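Local coordinates for molybdenum cofactor carrier protein (Chlamydomonas reinhardtii, PDB 2IZ6), which probably binds the molybdenum cofactor and carries it within the cell, at residues G11-I16 / G45-T50; T71-L76 / I90-G95; M19-A24 / P118-E123. All coordinates share one frame; numbering follows the deposited sequence.

How the contacts relate
Contacts 1 and 2 belong to the same parallel sheet, their centres about 13 Å apart. Strand 47-51 of contact 1 lies beside strand 72-76 of contact 2, and Leu48 O lies 2.8 Å from Ile73 N, a probable hydrogen bond. Both also touch the second subunit. Contact 3 adjoins contact 1 in sequence through strand 15-19, but its centre is about 21 Å away, on the opposite side of the chain's centre. From contact 2 it is about 17 Å between centres, with nearest atoms about 9 Å apart. Contact 3 lies where strands end and helices begin, the place where Rossmann-like folds commonly bind ligands, so a cofactor site nearby is plausible but unproven.

Contact 1 of 3, residues G11-I16 / G45-T50; sequences GRKPII and GWILLT
Ile47 and Ile16 carry the pairing of two parallel strands, and Trp46, just before the second strand, packs beside them. Ile47 is held by both its N-H and its carbonyl. Its N-H bonds Pro14 O at 2.8 Å, and its carbonyl accepts from Ile16 N at 2.9 Å in a nearly straight bond (173° at the hydrogen). Ile16 O then takes the N-H of Leu49 at 3.0 Å. The Ile47 side chain lies beside that of Ile15, both pointing the same way. The extended chain of Lys13 crosses Ile47 at about a right angle, with Lys13 CD 3.7 Å from Ile47 CG1. Beyond it, one water links Lys13 NZ to Trp46 O.

Trp46 packs against Pro14 and Ile16. Pro14 CG meets Trp46 CD1 at 3.5 Å, and Ile16 CG1 meets Trp46 CE3 at 3.7 Å, both obliquely. Ile16 is bent at chi2 (-52°), which brings CD1 over one face of the indole, 4.1 Å above the plane and toward the rim. An alanine in place of Trp46 would probably open a gap beside Pro14 and leave Ile16 CD1 without the face it rests on.

The segments join strands 15-19 and 47-51 of a beta-alpha-beta unit whose connection holds helix 28-43. Helix 161-173 packs on Pro14, Ile16 and Trp46 through Val168 and Leu172, and helix 57-67 meets Leu48. On the face that carries Ile15 and Ile47, Ile47 touches Ile73 of strand 72-76 and Ile90 of the second subunit.

Contact 2 of 3, residues T71-L76 / I90-G95; sequences TTIGVL and IPIVTG
Ile73 pairs with Ile90, and Val75 with Ile92, in two parallel strands whose axes come within 4.6 Å, with their N-to-C directions 24° apart, a twist rather than a splay. Five backbone hydrogen bonds join them, running from Ile90 N to Thr72 O at one end to Thr94 N to Leu76 O at the other. Among them, Ile92 is gripped twice: its N-H reaches Gly74 O at 2.8 Å, and its carbonyl takes Leu76 N at 2.8 Å.

The isoleucines and Val75 share one face. Ile73 CG2 stands anti to its backbone N (chi1 -57° for CG1) and touches Ile92 CG1 at 3.7 Å, the two chains side by side. Further along, Val75 and Thr94 cross at about a right angle. Val75 CG1 and Thr94 CG2 are tightly packed there, 3.5 Å apart. On the other face, that of Leu76 and Pro91, Gly74 has no side chain, and Leu76 CD1 lies 3.9 Å from Pro91 CB. The hydroxyl of Thr72 is hydrogen-bonded to Ala87 O and Asp89 N, in the link between the strands.

The second subunit packs its Ile90 against Ile73 and Ile90, and Val93 N is hydrogen-bonded to Ser107 OG of that subunit. Strand 90-93 is outermost within the chain, while 72-76 also meets strand 47-51, where Ile73 and Val75 touch Leu49, and helix 57-67 packs on Thr72.

Contact 3 of 3, residues M19-A24 / P118-E123; sequences MGPGKA and PGTAAE
Gly20 and Thr120 bring the two backbones to 5.6 Å, CA to CA, where the loop after strand 15-19 passes the first turn of helix 118-129. In this Rossmann-like fold strands 15-19 and 110-114 are neighbours in the sheet, and both lead into helices here. Gly119 and Ala122 fit a glycine-rich strand-turn-helix pattern, consistent with a nucleotide- or cofactor-binding site, though none is confirmed. No hydrogen bond crosses the contact; it is held by packing.

Gly20 is nearly fully extended, and a CB on it would clash with Pro21 CD. Met19 reaches across to the helix, its CG anti to the carbonyl carbon and the chain bent beyond it. Met19 has two conformers; in one, SD lies 3.7 Å from Glu123 CG, so this touch is tentative. Glu123 OE1 is salt-bridged to Arg100 NE instead of meeting the loop. The third subunit packs on the helix at Pro118, Ala121 and Ala122.

Thr120 touches the loop with both branches. CG2, anti to the backbone N (chi1 -65° for OG1), faces Met19 CB at 4.1 Å, while OG1 sits 3.3 Å from Gly20 C.

Contact 1 of 3, residues G11-I16 / G45-T50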
ATOM      1  N   GLY A  11      -3.835 -13.726  25.703  1.00 42.13           N
ATOM      2  CA  GLY A  11      -3.011 -14.984  25.659  1.00 41.22           C
ATOM      3  C   GLY A  11      -2.302 -15.243  24.323  1.00 40.66           C
ATOM      4  O   GLY A  11      -1.933 -16.374  23.980  1.00 41.37           O
ATOM      5  N   ARG A  12      -2.109 -14.180  23.563  1.00 39.63           N
ATOM      6  CA  ARG A  12      -1.465 -14.247  22.235  1.00 37.61           C
ATOM      7  C   ARG A  12       0.039 -14.410  22.355  1.00 34.75           C
ATOM      8  O   ARG A  12       0.607 -13.716  23.201  1.00 32.92           O
ATOM      9  CB  ARG A  12      -1.717 -12.872  21.630  1.00 37.78           C
ATOM     10  CG  ARG A  12      -1.715 -12.742  20.190  1.00 41.25           C
ATOM     11  CD  ARG A  12      -2.625 -11.554  19.814  1.00 40.97           C
ATOM     12  NE  ARG A  12      -4.007 -11.939  19.948  1.00 41.16           N
ATOM     13  CZ  ARG A  12      -5.027 -11.141  20.301  1.00 42.89           C
ATOM     14  NH1 ARG A  12      -4.841  -9.868  20.623  1.00 43.99           N
ATOM     15  NH2 ARG A  12      -6.256 -11.625  20.326  1.00 40.98           N
ATOM     16  N   LYS A  13       0.707 -15.209  21.491  1.00 31.51           N
ATOM     17  CA  LYS A  13       2.184 -15.216  21.461  1.00 29.33           C
ATOM     18  C   LYS A  13       2.700 -13.871  20.925  1.00 26.84           C
ATOM     19  O   LYS A  13       2.134 -13.322  19.936  1.00 25.42           O
ATOM     20  CB  LYS A  13       2.812 -16.321  20.550  1.00 27.82           C
ATOM     21  CG  LYS A  13       2.756 -17.837  20.930  1.00 31.28           C
ATOM     22  CD  LYS A  13       3.627 -18.516  19.855  1.00 32.48           C
ATOM     23  CE  LYS A  13       3.641 -20.001  19.940  1.00 37.67           C
ATOM     24  NZ  LYS A  13       4.439 -20.510  18.741  1.00 38.65           N
ATOM     25  N   PRO A  14       3.739 -13.295  21.594  1.00 24.61           N
ATOM     26  CA  PRO A  14       4.428 -12.109  21.058  1.00 25.23           C
ATOM     27  C   PRO A  14       4.947 -12.375  19.668  1.00 24.93           C
ATOM     28  O   PRO A  14       5.275 -13.523  19.336  1.00 25.33           O
ATOM     29  CB  PRO A  14       5.564 -11.874  22.089  1.00 25.51           C
ATOM     30  CG  PRO A  14       5.083 -12.530  23.341  1.00 26.02           C
ATOM     31  CD  PRO A  14       4.251 -13.685  22.913  1.00 24.84           C
ATOM     32  N   ILE A  15       5.027 -11.297  18.875  1.00 23.54           N
ATOM     33  CA  ILE A  15       5.547 -11.341  17.545  1.00 24.61           C
ATOM     34  C   ILE A  15       6.730 -10.401  17.568  1.00 24.33           C
ATOM     35  O   ILE A  15       6.620  -9.226  17.919  1.00 24.12           O
ATOM     36  CB  ILE A  15       4.535 -10.869  16.551  1.00 24.48           C
ATOM     37  CG1 ILE A  15       3.294 -11.799  16.557  1.00 24.39           C
ATOM     38  CG2 ILE A  15       5.174 -10.841  15.135  1.00 24.22           C
ATOM     39  CD1 ILE A  15       2.229 -11.359  15.570  1.00 26.65           C
ATOM     40  N   ILE A  16       7.862 -10.933  17.230  1.00 22.27           N
ATOM     41  CA  ILE A  16       9.125 -10.157  17.126  1.00 24.23           C
ATOM     42  C   ILE A  16       9.493 -10.067  15.687  1.00 23.81           C
ATOM     43  O   ILE A  16       9.707 -11.062  15.015  1.00 23.46           O
ATOM     44  CB  ILE A  16      10.287 -10.800  17.973  1.00 25.76           C
ATOM     45  CG1 ILE A  16       9.818 -11.122  19.393  1.00 22.64           C
ATOM     46  CG2 ILE A  16      11.526  -9.923  17.934  1.00 23.96           C
ATOM     47  CD1 ILE A  16       9.177 -10.040  20.166  1.00 24.48           C
ATOM     48  N   GLY A  45       9.419 -18.777  22.957  1.00 24.43           N
ATOM     49  CA  GLY A  45       8.009 -18.917  22.669  1.00 24.75           C
ATOM     50  C   GLY A  45       7.382 -17.834  21.854  1.00 23.94           C
ATOM     51  O   GLY A  45       6.158 -17.678  21.901  1.00 26.64           O
ATOM     52  N   TRP A  46       8.215 -17.027  21.226  1.00 22.64           N
ATOM     53  CA  TRP A  46       7.784 -15.929  20.418  1.00 22.19           C
ATOM     54  C   TRP A  46       7.679 -16.350  18.944  1.00 23.02           C
ATOM     55  O   TRP A  46       8.397 -17.222  18.497  1.00 23.75           O
ATOM     56  CB  TRP A  46       8.685 -14.700  20.584  1.00 21.37           C
ATOM     57  CG  TRP A  46       8.945 -14.326  21.992  1.00 22.17           C
ATOM     58  CD1 TRP A  46       8.069 -14.398  23.068  1.00 23.68           C
ATOM     59  CD2 TRP A  46      10.113 -13.658  22.481  1.00 22.53           C
ATOM     60  NE1 TRP A  46       8.749 -13.965  24.226  1.00 21.67           N
ATOM     61  CE2 TRP A  46       9.989 -13.515  23.884  1.00 23.54           C
ATOM     62  CE3 TRP A  46      11.353 -13.389  21.894  1.00 20.58           C
ATOM     63  CZ2 TRP A  46      11.028 -12.971  24.681  1.00 22.87           C
ATOM     64  CZ3 TRP A  46      12.408 -12.876  22.699  1.00 23.84           C
ATOM     65  CH2 TRP A  46      12.197 -12.645  24.079  1.00 22.10           C
ATOM     66  N   ILE A  47       6.791 -15.657  18.228  1.00 22.30           N
ATOM     67  CA  ILE A  47       6.642 -15.783  16.768  1.00 22.71           C
ATOM     68  C   ILE A  47       7.644 -14.834  16.076  1.00 22.26           C
ATOM     69  O   ILE A  47       7.772 -13.705  16.515  1.00 24.68           O
ATOM     70  CB  ILE A  47       5.223 -15.456  16.311  1.00 21.89           C
ATOM     71  CG1 ILE A  47       4.162 -16.412  16.873  1.00 26.24           C
ATOM     72  CG2 ILE A  47       5.127 -15.467  14.801  1.00 24.31           C
ATOM     73  CD1 ILE A  47       2.717 -15.943  16.704  1.00 26.14           C
ATOM     74  N   LEU A  48       8.389 -15.350  15.080  1.00 22.76           N
ATOM     75  CA  LEU A  48       9.255 -14.515  14.266  1.00 23.21           C
ATOM     76  C   LEU A  48       8.494 -14.013  13.055  1.00 20.75           C
ATOM     77  O   LEU A  48       7.945 -14.825  12.325  1.00 22.67           O
ATOM     78  CB  LEU A  48      10.404 -15.353  13.797  1.00 23.56           C
ATOM     79  CG  LEU A  48      11.390 -14.750  12.750  1.00 25.07           C
ATOM     80  CD1 LEU A  48      12.081 -13.557  13.382  1.00 27.59           C
ATOM     81  CD2 LEU A  48      12.440 -15.760  12.233  1.00 27.69           C
ATOM     82  N   LEU A  49       8.606 -12.716  12.797  1.00 21.68           N
ATOM     83  CA  LEU A  49       8.025 -12.074  11.632  1.00 22.47           C
ATOM     84  C   LEU A  49       9.170 -11.446  10.893  1.00 22.99           C
ATOM     85  O   LEU A  49       9.908 -10.636  11.463  1.00 24.08           O
ATOM     86  CB  LEU A  49       7.048 -10.972  12.104  1.00 21.92           C
ATOM     87  CG  LEU A  49       6.406 -10.086  11.037  1.00 23.44           C
ATOM     88  CD1 LEU A  49       5.493 -10.826  10.194  0.50 24.22           C
ATOM     89  CD2 LEU A  49       5.526  -8.982  11.687  0.50 27.76           C
ATOM     90  N   THR A  50       9.391 -11.821   9.618  1.00 23.67           N
ATOM     91  CA  THR A  50      10.482 -11.269   8.833  1.00 23.74           C
ATOM     92  C   THR A  50      10.175 -11.399   7.347  1.00 24.04           C
ATOM     93  O   THR A  50       9.096 -11.840   6.975  1.00 22.13           O
ATOM     94  CB  THR A  50      11.858 -11.902   9.250  1.00 26.20           C
ATOM     95  OG1 THR A  50      12.963 -11.189   8.694  1.00 26.85           O
ATOM     96  CG2 THR A  50      11.929 -13.313   8.819  1.00 29.08           C
TER
HETATM   97  O   HOH W   1       6.915 -19.582  18.150  1.00 28.58           O

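Contact 2 of 3, residues T71-L76 / I90-G95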
ATOM      1  N   THR A  71       7.457 -20.712  15.398  1.00 24.07           N
ATOM      2  CA  THR A  71       6.549 -20.446  14.333  1.00 24.59           C
ATOM      3  C   THR A  71       7.111 -19.198  13.611  1.00 24.09           C
ATOM      4  O   THR A  71       7.555 -18.235  14.225  1.00 24.45           O
ATOM      5  CB  THR A  71       5.169 -20.047  14.842  1.00 26.48           C
ATOM      6  OG1 THR A  71       4.521 -21.182  15.427  1.00 27.69           O
ATOM      7  CG2 THR A  71       4.271 -19.533  13.732  1.00 26.49           C
ATOM      8  N   THR A  72       7.100 -19.241  12.273  1.00 24.20           N
ATOM      9  CA  THR A  72       7.625 -18.200  11.471  1.00 22.87           C
ATOM     10  C   THR A  72       6.611 -17.652  10.460  1.00 22.98           C
ATOM     11  O   THR A  72       5.862 -18.391   9.788  1.00 22.46           O
ATOM     12  CB  THR A  72       8.815 -18.698  10.655  1.00 25.14           C
ATOM     13  OG1 THR A  72       8.440 -19.795   9.826  1.00 25.39           O
ATOM     14  CG2 THR A  72      10.029 -19.118  11.526  1.00 25.28           C
ATOM     15  N   ILE A  73       6.697 -16.359  10.302  1.00 21.14           N
ATOM     16  CA  ILE A  73       5.858 -15.613   9.363  1.00 22.17           C
ATOM     17  C   ILE A  73       6.796 -14.916   8.427  1.00 23.95           C
ATOM     18  O   ILE A  73       7.640 -14.104   8.849  1.00 23.44           O
ATOM     19  CB  ILE A  73       4.904 -14.599  10.042  1.00 21.96           C
ATOM     20  CG1 ILE A  73       3.966 -15.236  11.075  1.00 22.41           C
ATOM     21  CG2 ILE A  73       4.113 -13.840   8.944  1.00 21.57           C
ATOM     22  CD1 ILE A  73       3.314 -14.216  11.965  1.00 23.35           C
ATOM     23  N   GLY A  74       6.680 -15.212   7.129  1.00 23.29           N
ATOM     24  CA  GLY A  74       7.534 -14.623   6.141  1.00 22.98           C
ATOM     25  C   GLY A  74       6.693 -13.824   5.191  1.00 23.66           C
ATOM     26  O   GLY A  74       5.744 -14.348   4.608  1.00 23.31           O
ATOM     27  N   VAL A  75       7.014 -12.538   5.085  1.00 23.77           N
ATOM     28  CA  VAL A  75       6.295 -11.559   4.304  1.00 24.60           C
ATOM     29  C   VAL A  75       7.004 -11.346   2.979  1.00 24.21           C
ATOM     30  O   VAL A  75       8.225 -11.145   2.940  1.00 23.68           O
ATOM     31  CB  VAL A  75       6.135 -10.233   5.109  1.00 25.72           C
ATOM     32  CG1 VAL A  75       5.199  -9.274   4.351  1.00 26.44           C
ATOM     33  CG2 VAL A  75       5.628 -10.548   6.490  1.00 27.04           C
ATOM     34  N   LEU A  76       6.227 -11.400   1.911  1.00 24.27           N
ATOM     35  CA  LEU A  76       6.744 -11.329   0.532  1.00 26.16           C
ATOM     36  C   LEU A  76       5.829 -10.351  -0.238  1.00 25.83           C
ATOM     37  O   LEU A  76       4.661 -10.245   0.083  1.00 24.37           O
ATOM     38  CB  LEU A  76       6.558 -12.714  -0.094  1.00 28.46           C
ATOM     39  CG  LEU A  76       7.181 -13.885   0.646  1.00 33.52           C
ATOM     40  CD1 LEU A  76       6.235 -15.028   0.706  1.00 36.60           C
ATOM     41  CD2 LEU A  76       8.503 -14.268  -0.028  1.00 36.44           C
ATOM     42  N   ILE A  90       4.126 -19.480   7.578  1.00 23.89           N
ATOM     43  CA  ILE A  90       2.976 -18.662   7.162  1.00 25.69           C
ATOM     44  C   ILE A  90       3.505 -17.591   6.233  1.00 25.74           C
ATOM     45  O   ILE A  90       4.137 -16.616   6.695  1.00 24.16           O
ATOM     46  CB  ILE A  90       2.301 -18.035   8.359  1.00 24.70           C
ATOM     47  CG1 ILE A  90       1.764 -19.114   9.337  1.00 25.84           C
ATOM     48  CG2 ILE A  90       1.191 -17.094   7.919  1.00 26.16           C
ATOM     49  CD1 ILE A  90       1.370 -18.565  10.668  1.00 27.42           C
ATOM     50  N   PRO A  91       3.311 -17.771   4.896  1.00 25.00           N
ATOM     51  CA  PRO A  91       3.707 -16.757   3.940  1.00 26.14           C
ATOM     52  C   PRO A  91       2.640 -15.721   3.829  1.00 26.60           C
ATOM     53  O   PRO A  91       1.520 -16.073   3.462  1.00 28.24           O
ATOM     54  CB  PRO A  91       3.920 -17.584   2.620  1.00 27.46           C
ATOM     55  CG  PRO A  91       3.747 -19.016   2.971  1.00 26.97           C
ATOM     56  CD  PRO A  91       2.831 -18.981   4.186  1.00 27.10           C
ATOM     57  N   ILE A  92       2.970 -14.477   4.109  1.00 24.56           N
ATOM     58  CA  ILE A  92       2.058 -13.351   3.945  1.00 25.04           C
ATOM     59  C   ILE A  92       2.498 -12.621   2.670  1.00 25.80           C
ATOM     60  O   ILE A  92       3.625 -12.144   2.568  1.00 25.75           O
ATOM     61  CB  ILE A  92       2.047 -12.409   5.181  1.00 25.25           C
ATOM     62  CG1 ILE A  92       1.531 -13.125   6.427  1.00 27.17           C
ATOM     63  CG2 ILE A  92       1.236 -11.159   4.895  1.00 25.83           C
ATOM     64  CD1 ILE A  92       0.091 -13.566   6.385  1.00 27.95           C
ATOM     65  N   VAL A  93       1.596 -12.528   1.713  1.00 26.81           N
ATOM     66  CA  VAL A  93       1.886 -11.928   0.407  1.00 27.75           C
ATOM     67  C   VAL A  93       1.110 -10.620   0.312  1.00 29.54           C
ATOM     68  O   VAL A  93      -0.105 -10.649   0.313  1.00 28.53           O
ATOM     69  CB  VAL A  93       1.460 -12.857  -0.716  1.00 27.09           C
ATOM     70  CG1 VAL A  93       1.858 -12.260  -2.095  1.00 29.08           C
ATOM     71  CG2 VAL A  93       2.095 -14.155  -0.614  1.00 28.43           C
ATOM     72  N   THR A  94       1.824  -9.470   0.232  1.00 30.12           N
ATOM     73  CA  THR A  94       1.243  -8.122   0.493  1.00 29.35           C
ATOM     74  C   THR A  94       0.670  -7.501  -0.766  1.00 32.19           C
ATOM     75  O   THR A  94      -0.230  -6.637  -0.686  1.00 34.01           O
ATOM     76  CB  THR A  94       2.294  -7.099   0.997  1.00 29.79           C
ATOM     77  OG1 THR A  94       3.298  -6.979  -0.014  1.00 23.74           O
ATOM     78  CG2 THR A  94       2.947  -7.517   2.330  1.00 27.26           C
ATOM     79  N   GLY A  95       1.237  -7.889  -1.906  1.00 31.20           N
ATOM     80  CA  GLY A  95       0.823  -7.413  -3.176  1.00 34.08           C
ATOM     81  C   GLY A  95       1.095  -5.952  -3.228  1.00 33.93           C
ATOM     82  O   GLY A  95       0.284  -5.240  -3.804  1.00 34.67           O
TER

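Contact 3 of 3, residues M19-A24 / P118-E123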
ATOM      1  N   MET A  19      14.604  -7.414  10.923  1.00 24.60           N
ATOM      2  CA  MET A  19      14.959  -6.760   9.648  0.70 27.07           C
ATOM      3  C   MET A  19      16.446  -6.723   9.491  1.00 26.87           C
ATOM      4  O   MET A  19      17.184  -6.531  10.450  1.00 27.32           O
ATOM      5  CB  MET A  19      14.542  -5.338   9.737  0.70 28.00           C
ATOM      6  CG  MET A  19      13.143  -5.095   9.852  0.70 31.10           C
ATOM      7  SD  MET A  19      12.351  -4.949   8.227  0.70 39.50           S
ATOM      8  CE  MET A  19      13.684  -5.072   6.982  0.70 23.55           C
ATOM      9  N   GLY A  20      16.905  -6.852   8.255  1.00 28.67           N
ATOM     10  CA  GLY A  20      18.248  -6.598   8.003  1.00 29.06           C
ATOM     11  C   GLY A  20      18.425  -6.591   6.509  1.00 30.49           C
ATOM     12  O   GLY A  20      17.469  -6.853   5.760  1.00 31.25           O
ATOM     13  N   PRO A  21      19.624  -6.252   6.091  1.00 31.78           N
ATOM     14  CA  PRO A  21      19.971  -6.231   4.636  1.00 34.28           C
ATOM     15  C   PRO A  21      20.014  -7.635   4.036  1.00 35.95           C
ATOM     16  O   PRO A  21      20.118  -8.636   4.767  1.00 38.60           O
ATOM     17  CB  PRO A  21      21.335  -5.571   4.619  1.00 33.15           C
ATOM     18  CG  PRO A  21      21.869  -5.719   5.944  1.00 34.77           C
ATOM     19  CD  PRO A  21      20.745  -5.827   6.912  1.00 30.27           C
ATOM     20  N   GLY A  22      19.930  -7.701   2.722  1.00 39.81           N
ATOM     21  CA  GLY A  22      19.993  -8.945   1.991  1.00 41.15           C
ATOM     22  C   GLY A  22      21.432  -9.353   1.734  1.00 43.48           C
ATOM     23  O   GLY A  22      22.402  -8.756   2.267  1.00 44.81           O
ATOM     24  N   LYS A  23      21.549 -10.408   0.930  1.00 45.09           N
ATOM     25  CA  LYS A  23      22.796 -11.127   0.708  1.00 45.50           C
ATOM     26  C   LYS A  23      24.021 -10.208   0.592  1.00 46.77           C
ATOM     27  O   LYS A  23      24.906 -10.200   1.469  1.00 47.81           O
ATOM     28  CB  LYS A  23      22.643 -12.009  -0.553  1.00 46.10           C
ATOM     29  CG  LYS A  23      23.642 -13.138  -0.682  1.00 46.04           C
ATOM     30  CD  LYS A  23      23.174 -14.208  -1.674  1.00 45.89           C
ATOM     31  CE  LYS A  23      24.288 -14.611  -2.623  1.00 47.34           C
ATOM     32  NZ  LYS A  23      24.073 -15.967  -3.232  1.00 48.19           N
ATOM     33  N   ALA A  24      24.024  -9.392  -0.455  1.00 46.83           N
ATOM     34  CA  ALA A  24      25.218  -8.658  -0.890  1.00 46.88           C
ATOM     35  C   ALA A  24      25.852  -7.724   0.157  1.00 47.17           C
ATOM     36  O   ALA A  24      27.068  -7.446   0.084  1.00 47.46           O
ATOM     37  CB  ALA A  24      24.892  -7.873  -2.152  1.00 47.37           C
ATOM     38  N   PRO A 118      19.438   0.844   3.438  1.00 24.94           N
ATOM     39  CA  PRO A 118      18.332   1.804   3.242  1.00 25.01           C
ATOM     40  C   PRO A 118      16.992   1.183   3.577  1.00 24.47           C
ATOM     41  O   PRO A 118      16.190   1.801   4.260  1.00 24.41           O
ATOM     42  CB  PRO A 118      18.440   2.172   1.765  1.00 23.90           C
ATOM     43  CG  PRO A 118      19.863   1.939   1.444  1.00 26.06           C
ATOM     44  CD  PRO A 118      20.327   0.799   2.281  1.00 27.07           C
ATOM     45  N   GLY A 119      16.655  -0.025   3.098  1.00 23.60           N
ATOM     46  CA  GLY A 119      15.345  -0.588   3.413  1.00 24.57           C
ATOM     47  C   GLY A 119      15.163  -0.777   4.904  1.00 23.39           C
ATOM     48  O   GLY A 119      14.071  -0.545   5.440  1.00 24.47           O
ATOM     49  N   THR A 120      16.172  -1.313   5.576  1.00 25.41           N
ATOM     50  CA  THR A 120      16.152  -1.501   6.997  1.00 24.17           C
ATOM     51  C   THR A 120      15.921  -0.170   7.706  1.00 25.26           C
ATOM     52  O   THR A 120      15.137  -0.090   8.584  1.00 23.36           O
ATOM     53  CB  THR A 120      17.385  -2.254   7.471  1.00 27.41           C
ATOM     54  OG1 THR A 120      17.225  -3.533   6.872  1.00 31.15           O
ATOM     55  CG2 THR A 120      17.361  -2.399   8.997  1.00 28.20           C
ATOM     56  N   ALA A 121      16.652   0.824   7.286  1.00 23.61           N
ATOM     57  CA  ALA A 121      16.543   2.161   7.887  1.00 22.88           C
ATOM     58  C   ALA A 121      15.132   2.707   7.777  1.00 21.45           C
ATOM     59  O   ALA A 121      14.631   3.346   8.720  1.00 23.05           O
ATOM     60  CB  ALA A 121      17.515   3.056   7.263  1.00 23.81           C
ATOM     61  N   ALA A 122      14.484   2.474   6.650  1.00 22.64           N
ATOM     62  CA  ALA A 122      13.112   2.962   6.504  1.00 22.27           C
ATOM     63  C   ALA A 122      12.193   2.276   7.476  1.00 22.89           C
ATOM     64  O   ALA A 122      11.331   2.839   8.131  1.00 23.15           O
ATOM     65  CB  ALA A 122      12.597   2.783   5.097  1.00 24.27           C
ATOM     66  N   GLU A 123      12.318   0.984   7.596  1.00 23.15           N
ATOM     67  CA  GLU A 123      11.454   0.258   8.487  1.00 23.78           C
ATOM     68  C   GLU A 123      11.655   0.607   9.960  1.00 24.31           C
ATOM     69  O   GLU A 123      10.700   0.645  10.760  1.00 25.00           O
ATOM     70  CB  GLU A 123      11.549  -1.267   8.264  1.00 25.12           C
ATOM     71  CG  GLU A 123      11.031  -1.774   6.963  1.00 24.91           C
ATOM     72  CD  GLU A 123       9.636  -1.244   6.528  1.00 29.46           C
ATOM     73  OE1 GLU A 123       9.557  -0.859   5.340  1.00 33.75           O
ATOM     74  OE2 GLU A 123       8.689  -1.208   7.347  1.00 36.21           O
TER